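Local coordinates for protein 2-hydroxyisobutyryl-CoA synthetase (Aquincola tertiaricarbonis, PDB 6HDY) that belongs to the acyl-CoA synthetases of the ANL superfamily of AMP-binding enzymes, with a large N-terminal and a small C-terminal domain, at residues L51-W62 against F77-F88; G395-V403 against L414-V423. All blocks are in the same frame, centred on the assembly; numbering follows the deposited sequence.

Contact 1: residues L51-W62 against F77-F88; sequences LGRLQQVCQYAW and FQPSQLKSLEDF
Trp62 takes Pro79 over one face of its indole: Pro79 CD stands 4.0 Å from the centroid of the six-membered ring, a CH-pi contact displaced toward the rim, while Phe77 O comes up obliquely to Trp62 CZ3. At the other end of the contact the Phe88 ring takes Leu54 over one face, Leu54 CG lying 3.8 Å from the ring centroid and offset toward the rim; Cys58 SG approaches the same ring at its edge, near the plane. With chi1 at -177° Trp62 holds its CG anti to the backbone N, which swings the indole across the proline, the two side chains crossing at about a right angle. Pro79 also wedges against the helix itself, its CG 3.5 Å from Cys58 O.

Between the two rings Leu82 fills the middle. Its CD1 lies 3.9 Å from Cys58 SG and also rests on the backbone of Leu54, while its CD2 meets Leu51 CD1 as the two side chains slide past each other in opposite directions. Leu54 crosses Leu85 at about a right angle, CD2 to CD2, and also touches Tyr305 and Thr328 of the antiparallel sheet.

One polar bond crosses the contact. Gln55, its chain extended beyond CG, brings NE2 to Leu82 O at 3.1 Å with an N-H...O angle of 158°, the oxygen close to the amide plane. Ser84 N-caps the helix that follows, its OG accepting from Asp87 N. The chemistry is thus chiefly apolar: leucine, proline and ring surfaces hold the turn-rich segment 77-88 against helix 43-64, and a single side-chain amide satisfies a backbone carbonyl at the margin.

Contact 2: residues G395-V403 against L414-V423; sequences GYGGEHRIV and LLRVEPSESV
Strands 399-403 and 414-419 run antiparallel, 172° between their directions and 4.7 Å apart at closest approach, paired by backbone hydrogen bonds such as those Arg401 and Arg416 exchange; between Tyr396 and His400 the register slips by two residues in a beta bulge. Within this region Gly397 N gives a bond to Glu418 O, and next to it Ser420 N gives one to Gly395 O. At the other end a water bridges Val403 O and Leu414 N.

On the face carrying His400, Ile402, Leu415 and Val417, Ile402 and Leu415 lie side by side, pointing the same way, with Ile402 CG1 3.8 Å from Leu415 CD2. Val417 puts CG1 against the edge of the Tyr396 ring, 3.7 Å from Tyr396 CD1, and packs CG2 near His400 CB. The same tyrosine fixes the imidazole: its OH meets His400 ND1 at 2.8 Å, in the imidazole plane and nearly straight. With CG of His400 between the backbone N and the carbonyl carbon, chi1 71°, the ring lies within reach of the tyrosine hydroxyl. Helix 383-391 covers this pair, and Phe434 of helix 428-446 packs on Val417.

On the opposite face Val403 and Leu414 meet through their CB atoms, 4.3 Å apart, where helix 474-486 packs against both. Arg401 doubles back to Glu399, NH2 to OE1 at 3.1 Å, in a salt bridge; the carboxylate's other oxygen pairs with Arg469. Arg416 instead leads off to Glu453, and Glu418 to Ile460 N and Arg462, which probably stabilises its buried negative charge.

Gly397 CA approaches Pro419 O in a CA-H...O contact. The whole is a bulged beta hairpin inside the mixed sheet of the AMP-binding C-terminal domain, flanked by helices.

In the fold
Starting at the N terminus, the chain runs along helix 43-64, turns through helix 66-74 and comes back at 77-88, where contact 1 closes this short excursion on the outside of the large N-terminal part, beside the antiparallel sheet. The parallel and antiparallel sheets follow before contact 2 opens in the C-terminal domain; there strand 399-403 and strand 413-419 close a hairpin over nine intervening residues. The two contacts stand in series, neither nested nor crossed. Their centres lie about 50 Å apart on opposite sides of the chain's centre, so each ties together neighbouring elements of its own region, and neither joins the two regions.

Contact 1: residues L51-W62 against F77-F88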
loop_
_atom_site.group_PDB
_atom_site.type_symbol
_atom_site.label_atom_id
_atom_site.label_comp_id
_atom_site.label_asym_id
_atom_site.label_seq_id
_atom_site.Cartn_x
_atom_site.Cartn_y
_atom_site.Cartn_z
ATOM N N LEU A 51 3.461 13.744 -33.671
ATOM C CA LEU A 51 4.436 14.795 -33.975
ATOM C C LEU A 51 3.884 16.154 -33.537
ATOM O O LEU A 51 4.633 16.959 -32.981
ATOM C CB LEU A 51 4.786 14.792 -35.481
ATOM C CG LEU A 51 5.544 16.015 -36.055
ATOM C CD1 LEU A 51 6.940 16.163 -35.423
ATOM C CD2 LEU A 51 5.612 15.962 -37.583
ATOM N N GLY A 52 2.585 16.375 -33.785
ATOM C CA GLY A 52 1.866 17.581 -33.387
ATOM C C GLY A 52 1.899 17.758 -31.882
ATOM O O GLY A 52 2.229 18.837 -31.382
ATOM N N ARG A 53 1.619 16.667 -31.153
ATOM C CA ARG A 53 1.645 16.640 -29.687
ATOM C C ARG A 53 3.069 16.855 -29.156
ATOM O O ARG A 53 3.260 17.555 -28.165
ATOM C CB ARG A 53 1.089 15.298 -29.162
ATOM C CG ARG A 53 1.113 15.173 -27.616
ATOM C CD ARG A 53 0.391 16.297 -26.862
ATOM N NE ARG A 53 -0.971 16.502 -27.359
ATOM C CZ ARG A 53 -2.008 15.751 -27.010
ATOM N NH1 ARG A 53 -1.862 14.774 -26.117
ATOM N NH2 ARG A 53 -3.201 15.983 -27.529
ATOM N N LEU A 54 4.045 16.213 -29.814
ATOM C CA LEU A 54 5.475 16.253 -29.515
ATOM C C LEU A 54 5.951 17.696 -29.513
ATOM O O LEU A 54 6.696 18.089 -28.621
ATOM C CB LEU A 54 6.225 15.420 -30.580
ATOM C CG LEU A 54 7.079 14.213 -30.159
ATOM C CD1 LEU A 54 6.746 13.661 -28.784
ATOM C CD2 LEU A 54 7.082 13.132 -31.223
ATOM N N GLN A 55 5.446 18.501 -30.452
ATOM C CA GLN A 55 5.746 19.925 -30.573
ATOM C C GLN A 55 5.172 20.695 -29.374
ATOM O O GLN A 55 5.878 21.511 -28.773
ATOM C CB GLN A 55 5.199 20.480 -31.900
ATOM C CG GLN A 55 5.921 19.905 -33.122
ATOM C CD GLN A 55 5.155 20.120 -34.407
ATOM O OE1 GLN A 55 3.943 19.900 -34.489
ATOM N NE2 GLN A 55 5.855 20.530 -35.450
ATOM N N GLN A 56 3.906 20.386 -29.002
ATOM C CA GLN A 56 3.206 20.971 -27.857
ATOM C C GLN A 56 3.985 20.674 -26.563
ATOM O O GLN A 56 4.263 21.595 -25.813
ATOM C CB GLN A 56 1.771 20.409 -27.737
ATOM C CG GLN A 56 0.788 20.821 -28.808
ATOM C CD GLN A 56 -0.608 20.287 -28.534
ATOM O OE1 GLN A 56 -1.010 19.247 -29.083
ATOM N NE2 GLN A 56 -1.396 21.013 -27.718
ATOM N N VAL A 57 4.362 19.390 -26.333
ATOM C CA VAL A 57 5.094 18.907 -25.146
ATOM C C VAL A 57 6.459 19.614 -25.001
ATOM O O VAL A 57 6.786 20.110 -23.918
ATOM C CB VAL A 57 5.197 17.349 -25.140
ATOM C CG1 VAL A 57 6.125 16.839 -24.028
ATOM C CG2 VAL A 57 3.808 16.717 -25.003
ATOM N N CYS A 58 7.229 19.670 -26.096
ATOM C CA CYS A 58 8.540 20.309 -26.133
ATOM C C CYS A 58 8.463 21.805 -25.863
ATOM O O CYS A 58 9.363 22.352 -25.229
ATOM C CB CYS A 58 9.255 20.000 -27.445
ATOM S SG CYS A 58 9.956 18.334 -27.516
ATOM N N GLN A 59 7.380 22.461 -26.318
ATOM C CA GLN A 59 7.143 23.885 -26.077
ATOM C C GLN A 59 6.786 24.041 -24.601
ATOM O O GLN A 59 7.283 24.949 -23.932
ATOM C CB GLN A 59 5.997 24.403 -26.956
ATOM C CG GLN A 59 6.402 24.693 -28.399
ATOM C CD GLN A 59 5.255 24.616 -29.392
ATOM O OE1 GLN A 59 4.081 24.842 -29.064
ATOM N NE2 GLN A 59 5.580 24.332 -30.649
ATOM N N TYR A 60 5.967 23.110 -24.081
ATOM C CA TYR A 60 5.564 23.117 -22.678
ATOM C C TYR A 60 6.792 22.961 -21.768
ATOM O O TYR A 60 6.921 23.716 -20.824
ATOM C CB TYR A 60 4.462 22.068 -22.404
ATOM C CG TYR A 60 4.145 21.910 -20.925
ATOM C CD1 TYR A 60 3.266 22.783 -20.280
ATOM C CD2 TYR A 60 4.744 20.906 -20.163
ATOM C CE1 TYR A 60 2.972 22.639 -18.926
ATOM C CE2 TYR A 60 4.481 20.778 -18.803
ATOM C CZ TYR A 60 3.595 21.646 -18.189
ATOM O OH TYR A 60 3.370 21.529 -16.840
ATOM N N ALA A 61 7.708 22.022 -22.086
ATOM C CA ALA A 61 8.917 21.762 -21.292
ATOM C C ALA A 61 9.904 22.922 -21.360
ATOM O O ALA A 61 10.488 23.290 -20.353
ATOM C CB ALA A 61 9.572 20.472 -21.742
ATOM N N TRP A 62 10.058 23.533 -22.542
ATOM C CA TRP A 62 10.921 24.706 -22.743
ATOM C C TRP A 62 10.473 25.866 -21.867
ATOM O O TRP A 62 11.304 26.624 -21.365
ATOM C CB TRP A 62 10.841 25.134 -24.203
ATOM C CG TRP A 62 11.715 26.286 -24.586
ATOM C CD1 TRP A 62 11.351 27.599 -24.681
ATOM C CD2 TRP A 62 13.061 26.204 -25.064
ATOM N NE1 TRP A 62 12.397 28.349 -25.171
ATOM C CE2 TRP A 62 13.451 27.513 -25.443
ATOM C CE3 TRP A 62 13.985 25.151 -25.203
ATOM C CZ2 TRP A 62 14.727 27.796 -25.953
ATOM C CZ3 TRP A 62 15.250 25.433 -25.698
ATOM C CH2 TRP A 62 15.612 26.742 -26.065
ATOM N N PHE A 77 19.436 22.358 -29.592
ATOM C CA PHE A 77 18.041 22.129 -29.950
ATOM C C PHE A 77 17.069 23.170 -29.365
ATOM O O PHE A 77 17.143 23.534 -28.188
ATOM C CB PHE A 77 17.602 20.687 -29.595
ATOM C CG PHE A 77 16.139 20.417 -29.863
ATOM C CD1 PHE A 77 15.667 20.280 -31.166
ATOM C CD2 PHE A 77 15.219 20.372 -28.817
ATOM C CE1 PHE A 77 14.307 20.069 -31.416
ATOM C CE2 PHE A 77 13.859 20.165 -29.068
ATOM C CZ PHE A 77 13.411 20.028 -30.365
ATOM N N GLN A 78 16.119 23.580 -30.212
ATOM C CA GLN A 78 15.031 24.523 -29.962
ATOM C C GLN A 78 13.729 23.818 -30.448
ATOM O O GLN A 78 13.763 23.234 -31.535
ATOM C CB GLN A 78 15.301 25.778 -30.810
ATOM C CG GLN A 78 14.320 26.896 -30.609
ATOM C CD GLN A 78 14.916 28.179 -31.060
ATOM O OE1 GLN A 78 15.906 28.650 -30.501
ATOM N NE2 GLN A 78 14.316 28.777 -32.071
ATOM N N PRO A 79 12.582 23.872 -29.712
ATOM C CA PRO A 79 11.367 23.142 -30.168
ATOM C C PRO A 79 10.859 23.443 -31.600
ATOM O O PRO A 79 10.210 22.589 -32.218
ATOM C CB PRO A 79 10.315 23.485 -29.110
ATOM C CG PRO A 79 11.109 23.878 -27.888
ATOM C CD PRO A 79 12.363 24.519 -28.397
ATOM N N SER A 80 11.208 24.606 -32.151
ATOM C CA SER A 80 10.821 24.984 -33.507
ATOM C C SER A 80 11.530 24.142 -34.587
ATOM O O SER A 80 11.121 24.187 -35.751
ATOM C CB SER A 80 11.102 26.458 -33.745
ATOM O OG SER A 80 12.496 26.717 -33.736
ATOM N N GLN A 81 12.603 23.408 -34.198
ATOM C CA GLN A 81 13.392 22.551 -35.093
ATOM C C GLN A 81 12.798 21.142 -35.159
ATOM O O GLN A 81 13.266 20.321 -35.943
ATOM C CB GLN A 81 14.873 22.504 -34.672
ATOM C CG GLN A 81 15.599 23.850 -34.704
ATOM C CD GLN A 81 16.946 23.714 -34.052
ATOM O OE1 GLN A 81 17.059 23.582 -32.840
ATOM N NE2 GLN A 81 18.000 23.709 -34.836
ATOM N N LEU A 82 11.776 20.860 -34.331
ATOM C CA LEU A 82 11.073 19.579 -34.346
ATOM C C LEU A 82 10.056 19.701 -35.504
ATOM O O LEU A 82 8.977 20.273 -35.319
ATOM C CB LEU A 82 10.340 19.355 -33.009
ATOM C CG LEU A 82 10.287 17.941 -32.436
ATOM C CD1 LEU A 82 9.278 17.864 -31.303
ATOM C CD2 LEU A 82 9.979 16.881 -33.499
ATOM N N LYS A 83 10.434 19.239 -36.705
ATOM C CA LYS A 83 9.581 19.361 -37.893
ATOM C C LYS A 83 9.187 18.012 -38.493
ATOM O O LYS A 83 8.447 17.975 -39.474
ATOM C CB LYS A 83 10.226 20.286 -38.941
ATOM C CG LYS A 83 10.387 21.732 -38.472
ATOM C CD LYS A 83 10.822 22.608 -39.616
ATOM C CE LYS A 83 11.137 24.027 -39.227
ATOM N NZ LYS A 83 11.429 24.847 -40.438
ATOM N N SER A 84 9.655 16.909 -37.869
ATOM C CA SER A 84 9.390 15.510 -38.234
ATOM C C SER A 84 9.865 14.583 -37.106
ATOM O O SER A 84 10.617 15.015 -36.238
ATOM C CB SER A 84 10.087 15.145 -39.544
ATOM O OG SER A 84 11.497 15.117 -39.416
ATOM N N LEU A 85 9.467 13.295 -37.152
ATOM C CA LEU A 85 9.874 12.273 -36.189
ATOM C C LEU A 85 11.377 11.983 -36.317
ATOM O O LEU A 85 12.019 11.566 -35.346
ATOM C CB LEU A 85 9.040 10.986 -36.368
ATOM C CG LEU A 85 7.525 11.100 -36.071
ATOM C CD1 LEU A 85 6.794 9.821 -36.465
ATOM C CD2 LEU A 85 7.254 11.445 -34.604
ATOM N N GLU A 86 11.933 12.237 -37.514
ATOM C CA GLU A 86 13.356 12.087 -37.803
ATOM C C GLU A 86 14.163 13.210 -37.120
ATOM O O GLU A 86 15.289 12.973 -36.694
ATOM C CB GLU A 86 13.656 11.977 -39.324
ATOM C CG GLU A 86 12.464 12.030 -40.281
ATOM C CD GLU A 86 11.404 10.939 -40.237
ATOM O OE1 GLU A 86 11.761 9.742 -40.146
ATOM O OE2 GLU A 86 10.206 11.290 -40.337
ATOM N N ASP A 87 13.574 14.414 -36.988
ATOM C CA ASP A 87 14.199 15.551 -36.292
ATOM C C ASP A 87 14.280 15.244 -34.799
ATOM O O ASP A 87 15.286 15.538 -34.162
ATOM C CB ASP A 87 13.380 16.838 -36.482
ATOM C CG ASP A 87 13.561 17.583 -37.788
ATOM O OD1 ASP A 87 14.642 17.462 -38.404
ATOM O OD2 ASP A 87 12.658 18.339 -38.155
ATOM N N PHE A 88 13.211 14.644 -34.255
ATOM C CA PHE A 88 13.083 14.234 -32.865
ATOM C C PHE A 88 14.204 13.274 -32.442
ATOM O O PHE A 88 14.870 13.537 -31.446
ATOM C CB PHE A 88 11.702 13.587 -32.652
ATOM C CG PHE A 88 11.247 13.469 -31.219
ATOM C CD1 PHE A 88 10.948 14.604 -30.470
ATOM C CD2 PHE A 88 11.064 12.220 -30.631
ATOM C CE1 PHE A 88 10.540 14.494 -29.135
ATOM C CE2 PHE A 88 10.604 12.108 -29.314
ATOM C CZ PHE A 88 10.367 13.247 -28.569
#

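Contact 2: residues G395-V403 against L414-V423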
loop_
_atom_site.group_PDB
_atom_site.type_symbol
_atom_site.label_atom_id
_atom_site.label_comp_id
_atom_site.label_asym_id
_atom_site.label_seq_id
_atom_site.Cartn_x
_atom_site.Cartn_y
_atom_site.Cartn_z
ATOM N N GLY A 395 11.942 -31.238 -14.676
ATOM C CA GLY A 395 12.681 -31.518 -13.445
ATOM C C GLY A 395 13.166 -30.311 -12.665
ATOM O O GLY A 395 13.640 -30.454 -11.533
ATOM N N TYR A 396 13.066 -29.108 -13.260
ATOM C CA TYR A 396 13.474 -27.841 -12.631
ATOM C C TYR A 396 12.522 -27.443 -11.465
ATOM O O TYR A 396 11.305 -27.454 -11.638
ATOM C CB TYR A 396 13.566 -26.754 -13.706
ATOM C CG TYR A 396 13.792 -25.350 -13.187
ATOM C CD1 TYR A 396 15.013 -24.978 -12.631
ATOM C CD2 TYR A 396 12.793 -24.384 -13.282
ATOM C CE1 TYR A 396 15.236 -23.680 -12.181
ATOM C CE2 TYR A 396 13.009 -23.078 -12.847
ATOM C CZ TYR A 396 14.235 -22.729 -12.303
ATOM O OH TYR A 396 14.439 -21.457 -11.830
ATOM N N GLY A 397 13.108 -27.128 -10.302
ATOM C CA GLY A 397 12.423 -26.812 -9.046
ATOM C C GLY A 397 11.790 -25.444 -8.865
ATOM O O GLY A 397 11.117 -25.218 -7.852
ATOM N N GLY A 398 11.983 -24.536 -9.825
ATOM C CA GLY A 398 11.373 -23.208 -9.758
ATOM C C GLY A 398 12.294 -22.070 -9.366
ATOM O O GLY A 398 11.896 -20.912 -9.455
ATOM N N GLU A 399 13.524 -22.382 -8.927
ATOM C CA GLU A 399 14.518 -21.376 -8.563
ATOM C C GLU A 399 15.913 -21.767 -8.947
ATOM O O GLU A 399 16.224 -22.966 -9.092
ATOM C CB GLU A 399 14.463 -20.956 -7.076
ATOM C CG GLU A 399 13.567 -19.742 -6.799
ATOM C CD GLU A 399 13.825 -18.476 -7.597
ATOM O OE1 GLU A 399 14.962 -18.282 -8.087
ATOM O OE2 GLU A 399 12.882 -17.666 -7.723
ATOM N N HIS A 400 16.745 -20.732 -9.152
ATOM C CA HIS A 400 18.163 -20.835 -9.507
ATOM C C HIS A 400 18.844 -19.502 -9.217
ATOM O O HIS A 400 18.163 -18.487 -9.005
ATOM C CB HIS A 400 18.349 -21.232 -10.989
ATOM C CG HIS A 400 17.997 -20.152 -11.968
ATOM N ND1 HIS A 400 16.695 -19.962 -12.397
ATOM C CD2 HIS A 400 18.795 -19.243 -12.584
ATOM C CE1 HIS A 400 16.742 -18.958 -13.258
ATOM N NE2 HIS A 400 17.979 -18.487 -13.396
ATOM N N ARG A 401 20.179 -19.517 -9.200
ATOM C CA ARG A 401 21.036 -18.347 -9.069
ATOM C C ARG A 401 22.116 -18.481 -10.137
ATOM O O ARG A 401 22.533 -19.597 -10.480
ATOM C CB ARG A 401 21.708 -18.245 -7.685
ATOM C CG ARG A 401 20.804 -17.917 -6.483
ATOM C CD ARG A 401 20.352 -16.461 -6.371
ATOM N NE ARG A 401 18.999 -16.372 -6.882
ATOM C CZ ARG A 401 17.921 -16.118 -6.154
ATOM N NH1 ARG A 401 18.035 -15.764 -4.881
ATOM N NH2 ARG A 401 16.727 -16.185 -6.699
ATOM N N ILE A 402 22.539 -17.344 -10.686
ATOM C CA ILE A 402 23.641 -17.251 -11.641
ATOM C C ILE A 402 24.766 -16.585 -10.840
ATOM O O ILE A 402 24.524 -15.549 -10.215
ATOM C CB ILE A 402 23.264 -16.454 -12.915
ATOM C CG1 ILE A 402 21.939 -16.948 -13.531
ATOM C CG2 ILE A 402 24.398 -16.468 -13.929
ATOM C CD1 ILE A 402 21.220 -15.889 -14.354
ATOM N N VAL A 403 25.940 -17.244 -10.745
ATOM C CA VAL A 403 27.091 -16.734 -9.993
ATOM C C VAL A 403 28.165 -16.281 -10.994
ATOM O O VAL A 403 28.673 -17.086 -11.782
ATOM C CB VAL A 403 27.615 -17.691 -8.878
ATOM C CG1 VAL A 403 28.835 -17.111 -8.180
ATOM C CG2 VAL A 403 26.523 -17.998 -7.851
ATOM N N LEU A 414 28.473 -20.473 -14.030
ATOM C CA LEU A 414 28.224 -21.160 -12.762
ATOM C C LEU A 414 26.750 -20.974 -12.383
ATOM O O LEU A 414 26.275 -19.832 -12.263
ATOM C CB LEU A 414 29.154 -20.674 -11.617
ATOM C CG LEU A 414 30.683 -20.746 -11.811
ATOM C CD1 LEU A 414 31.398 -20.286 -10.562
ATOM C CD2 LEU A 414 31.156 -22.156 -12.172
ATOM N N LEU A 415 26.025 -22.098 -12.216
ATOM C CA LEU A 415 24.603 -22.084 -11.853
ATOM C C LEU A 415 24.340 -22.907 -10.602
ATOM O O LEU A 415 24.947 -23.961 -10.428
ATOM C CB LEU A 415 23.721 -22.598 -13.012
ATOM C CG LEU A 415 23.768 -21.860 -14.372
ATOM C CD1 LEU A 415 22.908 -22.588 -15.412
ATOM C CD2 LEU A 415 23.276 -20.384 -14.243
ATOM N N ARG A 416 23.475 -22.394 -9.711
ATOM C CA ARG A 416 23.001 -23.068 -8.501
ATOM C C ARG A 416 21.540 -23.309 -8.844
ATOM O O ARG A 416 20.781 -22.346 -8.972
ATOM C CB ARG A 416 23.139 -22.202 -7.227
ATOM C CG ARG A 416 24.590 -21.822 -6.855
ATOM C CD ARG A 416 24.672 -21.334 -5.413
ATOM N NE ARG A 416 24.909 -22.462 -4.510
ATOM C CZ ARG A 416 24.653 -22.485 -3.203
ATOM N NH1 ARG A 416 24.123 -21.424 -2.601
ATOM N NH2 ARG A 416 24.909 -23.577 -2.489
ATOM N N VAL A 417 21.171 -24.576 -9.120
ATOM C CA VAL A 417 19.820 -24.911 -9.574
ATOM C C VAL A 417 19.070 -25.832 -8.598
ATOM O O VAL A 417 19.616 -26.828 -8.111
ATOM C CB VAL A 417 19.852 -25.496 -11.020
ATOM C CG1 VAL A 417 18.461 -25.875 -11.513
ATOM C CG2 VAL A 417 20.518 -24.531 -12.002
ATOM N N GLU A 418 17.811 -25.490 -8.332
ATOM C CA GLU A 418 16.943 -26.314 -7.511
ATOM C C GLU A 418 16.298 -27.410 -8.375
ATOM O O GLU A 418 15.719 -27.092 -9.416
ATOM C CB GLU A 418 15.806 -25.472 -6.896
ATOM C CG GLU A 418 15.971 -25.150 -5.423
ATOM C CD GLU A 418 14.812 -24.392 -4.812
ATOM O OE1 GLU A 418 13.646 -24.750 -5.103
ATOM O OE2 GLU A 418 15.066 -23.495 -3.976
ATOM N N PRO A 419 16.355 -28.695 -7.953
ATOM C CA PRO A 419 15.547 -29.729 -8.638
ATOM C C PRO A 419 14.134 -29.720 -8.005
ATOM O O PRO A 419 13.942 -29.138 -6.929
ATOM C CB PRO A 419 16.257 -31.019 -8.247
ATOM C CG PRO A 419 16.771 -30.729 -6.847
ATOM C CD PRO A 419 17.025 -29.241 -6.749
ATOM N N SER A 420 13.158 -30.401 -8.619
ATOM C CA SER A 420 11.821 -30.508 -8.026
ATOM C C SER A 420 11.846 -31.517 -6.859
ATOM O O SER A 420 12.758 -32.362 -6.783
ATOM C CB SER A 420 10.794 -30.936 -9.068
ATOM O OG SER A 420 11.085 -32.222 -9.586
ATOM N N GLU A 421 10.866 -31.403 -5.937
ATOM C CA GLU A 421 10.744 -32.324 -4.799
ATOM C C GLU A 421 10.607 -33.809 -5.258
ATOM O O GLU A 421 11.170 -34.697 -4.601
ATOM C CB GLU A 421 9.573 -31.932 -3.889
ATOM C CG GLU A 421 9.880 -30.724 -3.023
ATOM C CD GLU A 421 8.653 -30.054 -2.447
ATOM O OE1 GLU A 421 8.246 -28.997 -2.980
ATOM O OE2 GLU A 421 8.085 -30.600 -1.473
ATOM N N SER A 422 9.918 -34.047 -6.414
ATOM C CA SER A 422 9.727 -35.383 -7.007
ATOM C C SER A 422 11.038 -35.925 -7.590
ATOM O O SER A 422 11.289 -37.135 -7.487
ATOM C CB SER A 422 8.602 -35.390 -8.040
ATOM O OG SER A 422 8.950 -34.687 -9.221
ATOM N N VAL A 423 11.885 -35.023 -8.172
ATOM C CA VAL A 423 13.217 -35.402 -8.686
ATOM C C VAL A 423 14.087 -35.772 -7.460
ATOM O O VAL A 423 14.773 -36.787 -7.484
ATOM C CB VAL A 423 13.853 -34.319 -9.614
ATOM C CG1 VAL A 423 15.364 -34.530 -9.790
ATOM C CG2 VAL A 423 13.164 -34.310 -10.977
HETATM O O HOH W 1 28.940 -17.586 -14.384
#